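Local coordinates for protein glutaredoxin (Methanosarcina acetivorans, PDB 5CAX) that reduces protein disulfides with coenzyme M as the reductant, as a glutaredoxin-like methanoredoxin, and probably serves in electron transfer, at residues A[73-78]-A[86-91]. Residues are numbered along the deposited sequence; the frame is centred on the assembly and turned at random.
Sequences SVSFPT and AIVGFK. With CD (cadmium ion), chain G.
The cis-proline loop of the thioredoxin fold, beside Cys-30 and Cys-33, the CXXC pair that binds cadmium here, meets the end of the hairpin's edge strand: Pro-77, with a cis peptide bond before it, lies against Gly-89. Gly-89 N gives a nearly straight hydrogen bond to Pro-77 O (2.8 Å, 173° at the hydrogen). On the ring side, Pro-77 CG rests over the backbone that leaves the strand, 3.5 Å from Gly-89 C. With an alanine in place of Pro-77, the ring contact and the cis bias would go, and the carbonyl of Phe-76 would probably be freer to turn from the metal. Phe-76 O binds the cadmium ion at 2.6 Å, with Cys-30 SG as another ligand. Next along, Thr-78 and Val-88 form an antiparallel non-hydrogen-bonded pair. Val-88 CG1, anti to the backbone N (chi1 -173°), reaches Ser-75 OG at 3.3 Å. Thr-78 OG1 donates to Ser-75 O (2.6 Å), tying the loop back on itself, while Asn-71 ND2 hydrogen-bonds to Ser-75 OG and Thr-78 OG1. Around this seam, helix 31-43 touches Pro-77 and Phe-90, Phe-76 packs on helix 57-70, Ile-87 meets helix 92-99, and strand 78-81 runs between 22-26 and edge strand 85-88.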
loop_
_atom_site.group_PDB
_atom_site.type_symbol
_atom_site.label_atom_id
_atom_site.label_comp_id
_atom_site.label_asym_id
_atom_site.label_seq_id
_atom_site.Cartn_x
_atom_site.Cartn_y
_atom_site.Cartn_z
ATOM N N SER A 73 7.473 -6.275 -11.191
ATOM C CA SER A 73 7.100 -7.634 -10.812
ATOM C C SER A 73 5.615 -7.719 -10.590
ATOM O O SER A 73 5.020 -8.788 -10.684
ATOM C CB SER A 73 7.812 -8.043 -9.537
ATOM O OG SER A 73 9.201 -7.918 -9.725
ATOM N N VAL A 74 5.036 -6.566 -10.290
ATOM C CA VAL A 74 3.630 -6.443 -9.921
ATOM C C VAL A 74 3.329 -7.466 -8.835
ATOM O O VAL A 74 2.457 -8.323 -8.987
ATOM C CB VAL A 74 2.668 -6.610 -11.128
ATOM C CG1 VAL A 74 1.300 -6.025 -10.784
ATOM C CG2 VAL A 74 3.225 -5.901 -12.359
ATOM N N SER A 75 4.131 -7.460 -7.782
ATOM C CA SER A 75 3.851 -8.364 -6.677
ATOM C C SER A 75 3.209 -7.545 -5.570
ATOM O O SER A 75 3.322 -6.318 -5.548
ATOM C CB SER A 75 5.121 -9.066 -6.175
ATOM O OG SER A 75 5.985 -8.140 -5.549
ATOM N N PHE A 76 2.539 -8.210 -4.644
ATOM C CA PHE A 76 1.882 -7.486 -3.559
ATOM C C PHE A 76 2.405 -8.090 -2.265
ATOM O O PHE A 76 2.587 -9.310 -2.207
ATOM C CB PHE A 76 0.358 -7.582 -3.673
ATOM C CG PHE A 76 -0.178 -7.093 -4.994
ATOM C CD1 PHE A 76 -0.452 -5.746 -5.198
ATOM C CD2 PHE A 76 -0.388 -7.979 -6.046
ATOM C CE1 PHE A 76 -0.929 -5.282 -6.416
ATOM C CE2 PHE A 76 -0.864 -7.525 -7.271
ATOM C CZ PHE A 76 -1.137 -6.174 -7.453
ATOM N N PRO A 77 2.618 -7.258 -1.224
ATOM C CA PRO A 77 2.287 -5.820 -1.221
ATOM C C PRO A 77 3.275 -4.842 -1.901
ATOM O O PRO A 77 4.505 -4.979 -1.891
ATOM C CB PRO A 77 2.202 -5.508 0.274
ATOM C CG PRO A 77 3.201 -6.476 0.910
ATOM C CD PRO A 77 3.136 -7.717 0.082
ATOM N N THR A 78 2.690 -3.810 -2.486
ATOM C CA THR A 78 3.469 -2.682 -2.966
ATOM C C THR A 78 2.972 -1.399 -2.284
ATOM O O THR A 78 1.832 -0.988 -2.482
ATOM C CB THR A 78 3.409 -2.592 -4.512
ATOM O OG1 THR A 78 3.879 -3.835 -5.064
ATOM C CG2 THR A 78 4.286 -1.451 -5.041
ATOM N N ALA A 86 8.690 3.143 -3.703
ATOM C CA ALA A 86 7.895 1.968 -3.443
ATOM C C ALA A 86 8.677 0.985 -2.564
ATOM O O ALA A 86 9.881 0.835 -2.677
ATOM C CB ALA A 86 7.455 1.316 -4.743
ATOM N N ILE A 87 7.954 0.382 -1.636
ATOM C CA ILE A 87 8.443 -0.674 -0.789
ATOM C C ILE A 87 7.693 -1.919 -1.225
ATOM O O ILE A 87 6.456 -1.964 -1.143
ATOM C CB ILE A 87 8.196 -0.378 0.709
ATOM C CG1 ILE A 87 8.932 0.907 1.126
ATOM C CG2 ILE A 87 8.614 -1.567 1.579
ATOM C CD1 ILE A 87 8.570 1.437 2.516
ATOM N N VAL A 88 8.436 -2.898 -1.739
ATOM C CA VAL A 88 7.864 -4.154 -2.200
ATOM C C VAL A 88 8.026 -5.205 -1.079
ATOM O O VAL A 88 9.128 -5.440 -0.590
ATOM C CB VAL A 88 8.538 -4.626 -3.521
ATOM C CG1 VAL A 88 7.835 -5.844 -4.082
ATOM C CG2 VAL A 88 8.511 -3.518 -4.560
ATOM N N GLY A 89 6.917 -5.813 -0.661
ATOM C CA GLY A 89 6.936 -6.793 0.413
ATOM C C GLY A 89 6.554 -6.264 1.798
ATOM O O GLY A 89 6.446 -5.059 2.031
ATOM N N PHE A 90 6.329 -7.193 2.723
ATOM C CA PHE A 90 6.089 -6.847 4.118
ATOM C C PHE A 90 7.443 -6.607 4.810
ATOM O O PHE A 90 7.937 -7.438 5.574
ATOM C CB PHE A 90 5.282 -7.957 4.807
ATOM C CG PHE A 90 5.042 -7.719 6.273
ATOM C CD1 PHE A 90 4.539 -6.498 6.713
ATOM C CD2 PHE A 90 5.304 -8.711 7.204
ATOM C CE1 PHE A 90 4.317 -6.273 8.052
ATOM C CE2 PHE A 90 5.079 -8.493 8.555
ATOM C CZ PHE A 90 4.583 -7.272 8.980
ATOM N N LYS A 91 8.032 -5.452 4.526
ATOM C CA LYS A 91 9.354 -5.103 5.028
ATOM C C LYS A 91 9.269 -4.048 6.125
ATOM O O LYS A 91 9.350 -2.844 5.847
ATOM C CB LYS A 91 10.217 -4.617 3.867
ATOM C CG LYS A 91 10.474 -5.725 2.873
ATOM C CD LYS A 91 11.498 -5.366 1.841
ATOM C CE LYS A 91 11.855 -6.585 1.000
ATOM N NZ LYS A 91 10.767 -7.124 0.145
HETATM CD CD CD G . 0.814 -10.610 -0.800
#